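PDB 6F3H: exoribonuclease II, mitochondrial, which probably degrades RNA exonucleolytically from the 3' end towards the 5' end, as the magnesium-binding nuclease component of the mitochondrial degradosome. Local coordinates for residues F495-V498 with G504-V507; H561-D566 with K686-T691; L683-K686 with A692-T695. The protein carries 1 engineered substitution. All coordinates share one frame; numbering follows the deposited sequence.

Contact 1 (F495-V498 with G504-V507); sequences FELV and GLHV
Leu505 leans across onto Leu497 as soon as the chain has turned back from strand 488-499. With its CG anti to the backbone N (chi1 167°), its branched end is carried in over the neighbouring strand, and CD1 of Leu505 comes within 3.6 Å of CB of Leu497. The other side of the fork joins in: CG and CD2 of Leu505 both lie against CD2 of Leu497, so the two leucines meet aslant. Leu505 is buried, and its side chain also rests on Leu555, Lys558 and Leu559 of helix 543-567, which packs against this part of the sheet.

His506 supplies the backbone link. Its carbonyl O accepts from the N of Val498 at 2.8 Å (173° at the hydrogen), and its N donates to the O of Val498 at 2.9 Å (165°), two nearly straight bonds that define an antiparallel hydrogen-bonded pair. The same carbonyl of His506 receives a CA-H...O contact from Leu497, CA to O 3.3 Å. The side chains of His506 and Val498 lie alongside each other and point the same way, CG2 of Val498 resting on CB of His506 and reaching its imidazole obliquely.

Val507 follows on the leucine face. It forms a non-hydrogen-bonded pair with Leu497, and its CB lies 4.1 Å from CD2 of Leu497; this one methyl thus touches both Leu505 and Val507. One residue earlier in strand 488-499, Glu496 continues the backbone pairing with Asp508, while its carboxylate is held by salt bridges to Arg423 and Arg421 of strand 421-429.

One hydrogen-bonded pair next to a non-hydrogen-bonded one is antiparallel pairing; with only a short turn joining strands 488-499 and 505-519, it makes a beta hairpin within the mixed sheet of the RNB domain.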
loop_
_atom_site.group_PDB
_atom_site.type_symbol
_atom_site.label_atom_id
_atom_site.label_comp_id
_atom_site.label_asym_id
_atom_site.label_seq_id
_atom_site.Cartn_x
_atom_site.Cartn_y
_atom_site.Cartn_z
ATOM N N PHE A 495 10.736 -28.484 9.510
ATOM C CA PHE A 495 9.750 -29.097 10.387
ATOM C C PHE A 495 9.124 -30.281 9.669
ATOM O O PHE A 495 9.281 -30.455 8.457
ATOM C CB PHE A 495 8.677 -28.115 10.780
ATOM C CG PHE A 495 8.100 -27.438 9.621
ATOM C CD1 PHE A 495 8.673 -26.275 9.128
ATOM C CD2 PHE A 495 7.031 -28.001 8.951
ATOM C CE1 PHE A 495 8.147 -25.640 8.008
ATOM C CE2 PHE A 495 6.503 -27.391 7.839
ATOM C CZ PHE A 495 7.060 -26.197 7.364
ATOM N N GLU A 496 8.383 -31.077 10.430
ATOM C CA GLU A 496 7.822 -32.308 9.915
ATOM C C GLU A 496 6.317 -32.338 10.045
ATOM O O GLU A 496 5.740 -31.870 11.034
ATOM C CB GLU A 496 8.403 -33.502 10.603
ATOM C CG GLU A 496 9.803 -33.755 10.147
ATOM C CD GLU A 496 10.593 -34.533 11.163
ATOM O OE1 GLU A 496 9.956 -35.235 11.972
ATOM O OE2 GLU A 496 11.841 -34.457 11.148
ATOM N N LEU A 497 5.715 -32.909 9.022
ATOM C CA LEU A 497 4.288 -33.102 8.923
ATOM C C LEU A 497 3.991 -34.576 8.850
ATOM O O LEU A 497 4.700 -35.334 8.181
ATOM C CB LEU A 497 3.727 -32.429 7.703
ATOM C CG LEU A 497 3.961 -30.945 7.761
ATOM C CD1 LEU A 497 4.586 -30.521 6.490
ATOM C CD2 LEU A 497 2.603 -30.354 7.901
ATOM N N VAL A 498 2.925 -34.957 9.527
ATOM C CA VAL A 498 2.484 -36.334 9.605
ATOM C C VAL A 498 1.106 -36.433 8.969
ATOM O O VAL A 498 0.236 -35.598 9.235
ATOM C CB VAL A 498 2.483 -36.797 11.066
ATOM C CG1 VAL A 498 3.803 -36.439 11.662
ATOM C CG2 VAL A 498 1.419 -36.071 11.849
ATOM N N GLY A 504 -6.569 -36.356 7.398
ATOM C CA GLY A 504 -6.010 -35.065 7.714
ATOM C C GLY A 504 -4.504 -35.106 7.899
ATOM O O GLY A 504 -3.821 -36.102 7.653
ATOM N N LEU A 505 -3.978 -33.957 8.309
ATOM C CA LEU A 505 -2.547 -33.760 8.463
ATOM C C LEU A 505 -2.242 -33.022 9.760
ATOM O O LEU A 505 -3.023 -32.188 10.222
ATOM C CB LEU A 505 -2.005 -33.005 7.244
ATOM C CG LEU A 505 -0.621 -32.386 7.186
ATOM C CD1 LEU A 505 0.392 -33.443 6.886
ATOM C CD2 LEU A 505 -0.648 -31.415 6.070
ATOM N N HIS A 506 -1.097 -33.334 10.342
ATOM C CA HIS A 506 -0.678 -32.711 11.581
ATOM C C HIS A 506 0.758 -32.233 11.490
ATOM O O HIS A 506 1.625 -32.880 10.896
ATOM C CB HIS A 506 -0.818 -33.656 12.775
ATOM C CG HIS A 506 -0.295 -33.082 14.056
ATOM N ND1 HIS A 506 -1.108 -32.480 14.994
ATOM C CD2 HIS A 506 0.966 -33.003 14.545
ATOM C CE1 HIS A 506 -0.370 -32.060 16.008
ATOM N NE2 HIS A 506 0.893 -32.361 15.758
ATOM N N VAL A 507 1.000 -31.103 12.127
ATOM C CA VAL A 507 2.276 -30.414 12.087
ATOM C C VAL A 507 2.940 -30.539 13.453
ATOM O O VAL A 507 2.389 -30.097 14.473
ATOM C CB VAL A 507 2.059 -28.943 11.700
ATOM C CG1 VAL A 507 0.904 -28.357 12.534
ATOM C CG2 VAL A 507 3.332 -28.148 11.882
#

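Contact 2 (H561-D566 with K686-T691). With nucleotides of chain C.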
loop_
_atom_site.group_PDB
_atom_site.type_symbol
_atom_site.label_atom_id
_atom_site.label_comp_id
_atom_site.label_asym_id
_atom_site.label_seq_id
_atom_site.Cartn_x
_atom_site.Cartn_y
_atom_site.Cartn_z
ATOM N N HIS A 561 -7.210 -27.370 3.106
ATOM C CA HIS A 561 -8.448 -27.900 3.663
ATOM C C HIS A 561 -8.485 -27.741 5.178
ATOM O O HIS A 561 -9.552 -27.511 5.764
ATOM C CB HIS A 561 -8.596 -29.353 3.253
ATOM C CG HIS A 561 -9.832 -30.001 3.779
ATOM N ND1 HIS A 561 -9.958 -30.415 5.089
ATOM C CD2 HIS A 561 -11.013 -30.281 3.178
ATOM C CE1 HIS A 561 -11.154 -30.945 5.266
ATOM N NE2 HIS A 561 -11.816 -30.874 4.123
ATOM N N LYS A 562 -7.321 -27.808 5.814
ATOM C CA LYS A 562 -7.226 -27.613 7.251
ATOM C C LYS A 562 -7.529 -26.169 7.627
ATOM O O LYS A 562 -8.348 -25.911 8.516
ATOM C CB LYS A 562 -5.831 -28.018 7.716
ATOM C CG LYS A 562 -5.651 -28.133 9.214
ATOM C CD LYS A 562 -4.508 -29.093 9.578
ATOM N N ARG A 563 -6.866 -25.216 6.957
ATOM C CA ARG A 563 -7.021 -23.794 7.268
ATOM C C ARG A 563 -8.477 -23.382 7.219
ATOM O O ARG A 563 -8.931 -22.590 8.044
ATOM C CB ARG A 563 -6.223 -22.954 6.280
ATOM C CG ARG A 563 -4.721 -22.887 6.527
ATOM C CD ARG A 563 -4.070 -21.904 5.556
ATOM N NE ARG A 563 -4.956 -20.766 5.338
ATOM C CZ ARG A 563 -5.294 -20.259 4.156
ATOM N NH1 ARG A 563 -4.812 -20.774 3.042
ATOM N NH2 ARG A 563 -6.125 -19.222 4.093
ATOM N N ILE A 564 -9.223 -23.922 6.257
ATOM C CA ILE A 564 -10.648 -23.634 6.135
ATOM C C ILE A 564 -11.431 -24.241 7.292
ATOM O O ILE A 564 -12.097 -23.526 8.047
ATOM C CB ILE A 564 -11.178 -24.150 4.794
ATOM C CG1 ILE A 564 -10.534 -23.378 3.651
ATOM C CG2 ILE A 564 -12.686 -24.087 4.783
ATOM C CD1 ILE A 564 -11.039 -23.797 2.311
ATOM N N HIS A 565 -11.378 -25.569 7.449
ATOM C CA HIS A 565 -12.272 -26.211 8.409
ATOM C C HIS A 565 -11.858 -26.019 9.856
ATOM O O HIS A 565 -12.709 -26.149 10.745
ATOM C CB HIS A 565 -12.393 -27.691 8.104
ATOM C CG HIS A 565 -13.092 -27.943 6.822
ATOM N ND1 HIS A 565 -12.530 -27.634 5.604
ATOM C CD2 HIS A 565 -14.330 -28.420 6.561
ATOM C CE1 HIS A 565 -13.383 -27.936 4.640
ATOM N NE2 HIS A 565 -14.483 -28.416 5.196
ATOM N N ASP A 566 -10.599 -25.683 10.105
ATOM C CA ASP A 566 -10.052 -25.629 11.454
ATOM C C ASP A 566 -9.601 -24.247 11.889
ATOM O O ASP A 566 -9.814 -23.876 13.045
ATOM C CB ASP A 566 -8.877 -26.594 11.571
ATOM C CG ASP A 566 -9.259 -28.010 11.217
ATOM O OD1 ASP A 566 -10.310 -28.218 10.566
ATOM O OD2 ASP A 566 -8.504 -28.919 11.613
ATOM N N LYS A 686 -7.164 -12.546 10.833
ATOM C CA LYS A 686 -8.392 -13.325 10.914
ATOM C C LYS A 686 -8.858 -13.882 9.581
ATOM O O LYS A 686 -9.902 -14.542 9.588
ATOM C CB LYS A 686 -9.458 -12.463 11.545
ATOM C CG LYS A 686 -9.101 -12.147 12.976
ATOM C CD LYS A 686 -10.284 -11.564 13.671
ATOM C CE LYS A 686 -9.885 -10.961 14.990
ATOM N NZ LYS A 686 -11.028 -10.211 15.575
HETATM N N MSE A 687 -8.130 -13.669 8.482
HETATM C CA MSE A 687 -8.420 -14.302 7.166
HETATM C C MSE A 687 -7.679 -15.577 6.928
HETATM O O MSE A 687 -8.202 -16.547 6.399
HETATM C CB MSE A 687 -8.051 -13.388 5.995
HETATM C CG MSE A 687 -8.588 -12.012 6.102
HETATM SE SE MSE A 687 -10.514 -12.182 6.088
HETATM C CE MSE A 687 -10.988 -11.604 4.292
ATOM N N ILE A 688 -6.402 -15.510 7.271
ATOM C CA ILE A 688 -5.527 -16.652 7.125
ATOM C C ILE A 688 -5.910 -17.727 8.122
ATOM O O ILE A 688 -5.770 -18.927 7.853
ATOM C CB ILE A 688 -4.095 -16.139 7.306
ATOM C CG1 ILE A 688 -3.733 -15.287 6.101
ATOM C CG2 ILE A 688 -3.135 -17.275 7.469
ATOM C CD1 ILE A 688 -2.376 -14.720 6.179
ATOM N N GLY A 689 -6.417 -17.321 9.273
ATOM C CA GLY A 689 -6.818 -18.265 10.276
ATOM C C GLY A 689 -7.301 -17.536 11.499
ATOM O O GLY A 689 -8.012 -16.533 11.403
ATOM N N ASN A 690 -6.896 -18.020 12.659
ATOM C CA ASN A 690 -7.290 -17.406 13.913
ATOM C C ASN A 690 -6.057 -17.089 14.720
ATOM O O ASN A 690 -6.085 -17.118 15.946
ATOM C CB ASN A 690 -8.200 -18.329 14.709
ATOM C CG ASN A 690 -7.654 -19.726 14.784
ATOM O OD1 ASN A 690 -7.626 -20.449 13.790
ATOM N ND2 ASN A 690 -7.173 -20.107 15.960
ATOM N N THR A 691 -4.945 -16.871 14.048
ATOM C CA THR A 691 -3.697 -16.762 14.768
ATOM C C THR A 691 -2.832 -15.660 14.166
ATOM O O THR A 691 -3.086 -15.161 13.062
ATOM C CB THR A 691 -2.989 -18.119 14.810
ATOM O OG1 THR A 691 -1.973 -18.069 15.815
ATOM C CG2 THR A 691 -2.399 -18.520 13.442
ATOM P P G C 2 -6.842 -5.933 1.297
ATOM O OP1 G C 2 -5.804 -5.397 2.237
ATOM O OP2 G C 2 -6.786 -5.870 -0.193
ATOM O "O5'" G C 2 -7.087 -7.470 1.582
ATOM C "C5'" G C 2 -7.547 -7.894 2.849
ATOM C "C4'" G C 2 -7.509 -9.391 2.972
ATOM O "O4'" G C 2 -8.528 -9.991 2.145
ATOM C "C3'" G C 2 -6.232 -10.061 2.525
ATOM O "O3'" G C 2 -5.236 -9.968 3.515
ATOM C "C2'" G C 2 -6.692 -11.480 2.241
ATOM O "O2'" G C 2 -6.821 -12.229 3.434
ATOM C "C1'" G C 2 -8.086 -11.238 1.678
ATOM N N9 G C 2 -8.034 -11.118 0.239
ATOM C C8 G C 2 -8.120 -9.912 -0.400
ATOM N N7 G C 2 -8.041 -10.056 -1.680
ATOM C C5 G C 2 -7.893 -11.425 -1.849
ATOM C C6 G C 2 -7.759 -12.147 -3.038
ATOM O O6 G C 2 -7.750 -11.644 -4.164
ATOM N N1 G C 2 -7.633 -13.533 -2.808
ATOM C C2 G C 2 -7.635 -14.168 -1.569
ATOM N N2 G C 2 -7.502 -15.528 -1.585
ATOM N N3 G C 2 -7.763 -13.471 -0.426
ATOM C C4 G C 2 -7.883 -12.128 -0.666
ATOM P P A C 3 -3.712 -9.949 3.091
ATOM O OP1 A C 3 -2.849 -9.790 4.291
ATOM O OP2 A C 3 -3.598 -8.993 1.990
ATOM O "O5'" A C 3 -3.516 -11.396 2.452
ATOM C "C5'" A C 3 -3.565 -12.560 3.257
ATOM C "C4'" A C 3 -3.271 -13.810 2.463
ATOM O "O4'" A C 3 -4.358 -14.074 1.538
ATOM C "C3'" A C 3 -2.025 -13.769 1.586
ATOM O "O3'" A C 3 -0.840 -14.038 2.308
ATOM C "C2'" A C 3 -2.345 -14.788 0.504
ATOM O "O2'" A C 3 -2.159 -16.108 0.958
ATOM C "C1'" A C 3 -3.842 -14.553 0.321
ATOM N N9 A C 3 -4.027 -13.488 -0.649
ATOM C C8 A C 3 -4.112 -12.146 -0.427
ATOM N N7 A C 3 -4.234 -11.462 -1.524
ATOM C C5 A C 3 -4.200 -12.435 -2.492
ATOM C C6 A C 3 -4.286 -12.353 -3.864
ATOM N N6 A C 3 -4.427 -11.195 -4.503
ATOM N N1 A C 3 -4.214 -13.523 -4.540
ATOM C C2 A C 3 -4.076 -14.684 -3.867
ATOM N N3 A C 3 -3.983 -14.887 -2.561
ATOM C C4 A C 3 -4.052 -13.696 -1.967
#
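Arg563 and Ile688 are joined by a single polar bond, the one hydrogen bond between helix segment 561-566 and loop segment 686-691. NE of Arg563 donates to the carbonyl O of Ile688 at 3.2 Å, with 164° at the hydrogen. The acceptor lies at the edge of the guanidinium, in its plane, and the donor meets a lone pair of the carbonyl. A bend at chi3 (37°) turns the end of the arginine to make this possible. The charge itself is answered elsewhere: NH1 of Arg563 forms a salt bridge with Glu610 of helix 603-625, so NE and NH1 of the buried group each have a partner.

Within the helix, ND1 of His565 donates to the carbonyl O of His561 at 3.0 Å, an oxygen that also accepts the backbone N of His565.

Van der Waals contact reaches the RNA. CD1 of Ile688 lies 3.8 Å from C5' of A3 of chain C, and its CG1 lies along the same stretch of sugar. The selenomethionine Met687, bent at chi2 and chi3, places CE 3.6 Å from O4' of G2 of chain C.

The loop therefore has two sides, one pinned to helix 543-567 and the other touching two successive riboses of the bound RNA, as part of what is probably the RNA path through the RNB domain of an exoribonuclease II.

Contact 3 (L683-K686 with A692-T695). With nucleotides of chain C.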
loop_
_atom_site.group_PDB
_atom_site.type_symbol
_atom_site.label_atom_id
_atom_site.label_comp_id
_atom_site.label_asym_id
_atom_site.label_seq_id
_atom_site.Cartn_x
_atom_site.Cartn_y
_atom_site.Cartn_z
ATOM N N LEU A 683 -1.363 -9.878 16.579
ATOM C CA LEU A 683 -2.804 -9.760 16.517
ATOM C C LEU A 683 -3.247 -10.759 15.476
ATOM O O LEU A 683 -2.507 -11.016 14.519
ATOM C CB LEU A 683 -3.261 -8.354 16.118
ATOM C CG LEU A 683 -3.092 -7.350 17.237
ATOM C CD1 LEU A 683 -3.315 -5.967 16.720
ATOM C CD2 LEU A 683 -4.059 -7.690 18.344
ATOM N N PRO A 684 -4.417 -11.352 15.633
ATOM C CA PRO A 684 -4.848 -12.341 14.647
ATOM C C PRO A 684 -4.968 -11.719 13.260
ATOM O O PRO A 684 -5.504 -10.620 13.089
ATOM C CB PRO A 684 -6.209 -12.813 15.175
ATOM C CG PRO A 684 -6.591 -11.858 16.263
ATOM C CD PRO A 684 -5.332 -11.247 16.781
ATOM N N HIS A 685 -4.470 -12.451 12.264
ATOM C CA HIS A 685 -4.795 -12.179 10.871
ATOM C C HIS A 685 -5.976 -13.088 10.602
ATOM O O HIS A 685 -5.822 -14.264 10.277
ATOM C CB HIS A 685 -3.619 -12.437 9.942
ATOM C CG HIS A 685 -3.845 -11.945 8.546
ATOM N ND1 HIS A 685 -4.997 -12.227 7.843
ATOM C CD2 HIS A 685 -3.093 -11.164 7.738
ATOM C CE1 HIS A 685 -4.940 -11.659 6.654
ATOM N NE2 HIS A 685 -3.796 -11.006 6.565
ATOM N N LYS A 686 -7.164 -12.546 10.833
ATOM C CA LYS A 686 -8.392 -13.325 10.914
ATOM C C LYS A 686 -8.858 -13.882 9.581
ATOM O O LYS A 686 -9.902 -14.542 9.588
ATOM C CB LYS A 686 -9.458 -12.463 11.545
ATOM C CG LYS A 686 -9.101 -12.147 12.976
ATOM C CD LYS A 686 -10.284 -11.564 13.671
ATOM C CE LYS A 686 -9.885 -10.961 14.990
ATOM N NZ LYS A 686 -11.028 -10.211 15.575
ATOM N N ALA A 692 -1.814 -15.270 14.932
ATOM C CA ALA A 692 -0.841 -14.286 14.487
ATOM C C ALA A 692 -0.154 -14.729 13.192
ATOM O O ALA A 692 -0.165 -15.902 12.827
ATOM C CB ALA A 692 0.204 -14.054 15.576
ATOM N N TYR A 693 0.450 -13.762 12.495
ATOM C CA TYR A 693 1.062 -13.977 11.181
ATOM C C TYR A 693 2.240 -13.031 11.045
ATOM O O TYR A 693 2.059 -11.819 11.157
ATOM C CB TYR A 693 0.044 -13.723 10.076
ATOM C CG TYR A 693 0.469 -14.114 8.686
ATOM C CD1 TYR A 693 0.378 -15.434 8.268
ATOM C CD2 TYR A 693 0.874 -13.160 7.759
ATOM C CE1 TYR A 693 0.735 -15.806 6.990
ATOM C CE2 TYR A 693 1.225 -13.521 6.470
ATOM C CZ TYR A 693 1.153 -14.851 6.091
ATOM O OH TYR A 693 1.499 -15.237 4.813
ATOM N N LEU A 694 3.433 -13.563 10.810
ATOM C CA LEU A 694 4.643 -12.752 10.771
ATOM C C LEU A 694 5.423 -13.122 9.524
ATOM O O LEU A 694 5.874 -14.261 9.398
ATOM C CB LEU A 694 5.480 -12.978 12.031
ATOM C CG LEU A 694 6.770 -12.172 12.191
ATOM C CD1 LEU A 694 6.802 -11.538 13.555
ATOM C CD2 LEU A 694 8.011 -13.030 12.016
ATOM N N THR A 695 5.592 -12.170 8.612
ATOM C CA THR A 695 6.066 -12.484 7.270
ATOM C C THR A 695 7.585 -12.475 7.245
ATOM O O THR A 695 8.210 -11.477 7.605
ATOM C CB THR A 695 5.515 -11.503 6.231
ATOM O OG1 THR A 695 6.009 -10.189 6.501
ATOM C CG2 THR A 695 4.007 -11.486 6.254
ATOM P P A C 3 -3.712 -9.949 3.091
ATOM O OP1 A C 3 -2.849 -9.790 4.291
ATOM O OP2 A C 3 -3.598 -8.993 1.990
ATOM O "O5'" A C 3 -3.516 -11.396 2.452
ATOM C "C5'" A C 3 -3.565 -12.560 3.257
ATOM C "C4'" A C 3 -3.271 -13.810 2.463
ATOM O "O4'" A C 3 -4.358 -14.074 1.538
ATOM C "C3'" A C 3 -2.025 -13.769 1.586
ATOM O "O3'" A C 3 -0.840 -14.038 2.308
ATOM C "C2'" A C 3 -2.345 -14.788 0.504
ATOM O "O2'" A C 3 -2.159 -16.108 0.958
ATOM C "C1'" A C 3 -3.842 -14.553 0.321
ATOM N N9 A C 3 -4.027 -13.488 -0.649
ATOM C C8 A C 3 -4.112 -12.146 -0.427
ATOM N N7 A C 3 -4.234 -11.462 -1.524
ATOM C C5 A C 3 -4.200 -12.435 -2.492
ATOM C C6 A C 3 -4.286 -12.353 -3.864
ATOM N N6 A C 3 -4.427 -11.195 -4.503
ATOM N N1 A C 3 -4.214 -13.523 -4.540
ATOM C C2 A C 3 -4.076 -14.684 -3.867
ATOM N N3 A C 3 -3.983 -14.887 -2.561
ATOM C C4 A C 3 -4.052 -13.696 -1.967
ATOM P P U C 4 0.542 -13.361 1.879
ATOM O OP1 U C 4 1.537 -13.528 2.956
ATOM O OP2 U C 4 0.339 -12.038 1.260
ATOM O "O5'" U C 4 1.000 -14.325 0.733
ATOM C "C5'" U C 4 1.003 -15.710 0.964
ATOM C "C4'" U C 4 1.412 -16.395 -0.282
ATOM O "O4'" U C 4 0.332 -16.310 -1.244
ATOM C "C3'" U C 4 2.567 -15.737 -0.994
ATOM O "O3'" U C 4 3.822 -16.003 -0.406
ATOM C "C2'" U C 4 2.395 -16.244 -2.413
ATOM O "O2'" U C 4 2.830 -17.589 -2.524
ATOM C "C1'" U C 4 0.870 -16.216 -2.548
ATOM N N1 U C 4 0.408 -14.956 -3.174
ATOM C C2 U C 4 0.326 -14.967 -4.550
ATOM O O2 U C 4 0.588 -15.948 -5.221
ATOM N N3 U C 4 -0.088 -13.798 -5.119
ATOM C C4 U C 4 -0.410 -12.640 -4.450
ATOM O O4 U C 4 -0.770 -11.668 -5.121
ATOM C C5 U C 4 -0.293 -12.697 -3.019
ATOM C C6 U C 4 0.104 -13.826 -2.442
ATOM P P G C 2 -6.842 -5.933 1.297
ATOM O OP1 G C 2 -5.804 -5.397 2.237
ATOM O OP2 G C 2 -6.786 -5.870 -0.193
ATOM O "O5'" G C 2 -7.087 -7.470 1.582
ATOM C "C5'" G C 2 -7.547 -7.894 2.849
ATOM C "C4'" G C 2 -7.509 -9.391 2.972
ATOM O "O4'" G C 2 -8.528 -9.991 2.145
ATOM C "C3'" G C 2 -6.232 -10.061 2.525
ATOM O "O3'" G C 2 -5.236 -9.968 3.515
ATOM C "C2'" G C 2 -6.692 -11.480 2.241
ATOM O "O2'" G C 2 -6.821 -12.229 3.434
ATOM C "C1'" G C 2 -8.086 -11.238 1.678
ATOM N N9 G C 2 -8.034 -11.118 0.239
ATOM C C8 G C 2 -8.120 -9.912 -0.400
ATOM N N7 G C 2 -8.041 -10.056 -1.680
ATOM C C5 G C 2 -7.893 -11.425 -1.849
ATOM C C6 G C 2 -7.759 -12.147 -3.038
ATOM O O6 G C 2 -7.750 -11.644 -4.164
ATOM N N1 G C 2 -7.633 -13.533 -2.808
ATOM C C2 G C 2 -7.635 -14.168 -1.569
ATOM N N2 G C 2 -7.502 -15.528 -1.585
ATOM N N3 G C 2 -7.763 -13.471 -0.426
ATOM C C4 G C 2 -7.883 -12.128 -0.666
HETATM O O HOH W 1 -0.113 -10.951 13.023
#
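His685 and Tyr693 share one choice of first torsion, with CG opposite the backbone N (chi1 -170° in the histidine and almost the same in the tyrosine). Both rings are thereby sent out of the loop in the direction of the RNA, while their CB atoms meet at the base, 3.9 Å from CB of His685 to CB of Tyr693. The rings themselves are neither stacked nor edge-to-face: their centroids lie 5.7 Å apart and the planes are turned by 65°. Each ring bonds a different phosphate.

NE2 of His685 donates to OP1 of A3 of chain C at 2.7 Å in a nearly straight bond (171°). The phosphorus of that nucleotide lies at the edge of the imidazole, in its plane. One step along the strand, OH of Tyr693 donates to OP1 of U4 of chain C, 2.5 Å away, and the same hydroxyl is hydrogen-bonded to ND2 of Asn616, which helps to hold it in position. Successive phosphates are thus gripped by the two sides of one loop. The tyrosine side chain is about 14 Å from the bound magnesium ion, so neither phosphate bond is part of the metal site.

At the other end of the contact, Leu683 and Tyr693 are joined by a water, which lies 2.9 Å from N of Tyr693 and 2.8 Å from O of Leu683. Beside it, the carbonyl O of Leu683 faces CA of Ala692.

Both segments belong to the loop between strand 677-679 and helix 703-716. Ala692 packs on Ala620 and Gln624 of helix 603-625 and Tyr693 on Lys617 of that helix, while Leu683 and His685 touch Cys634 and Arg633 of strand 632-634.

From the N terminus, contact 1 comes first, closing the short turn between strands 488-499 and 505-519. Contact 2 opens next, on helix 543-567, and spans about 120 residues before it closes on loop segment 686-691. The two sites adjoin, since the carbonyl O of Leu505 touches the side chain of Lys562. Residues 687-691 lie in the small loop that contact 3 closes, so contacts 2 and 3 cross, sharing Lys686, and neither nests in the other. There the O of Thr691 probably accepts a backbone hydrogen bond from the N of His685, while Ile688 packs on Tyr693. Contact 1 joins two strands of the sheet, contact 2 links helix 543-567 to the RNA-facing loop, and contact 3 closes that loop.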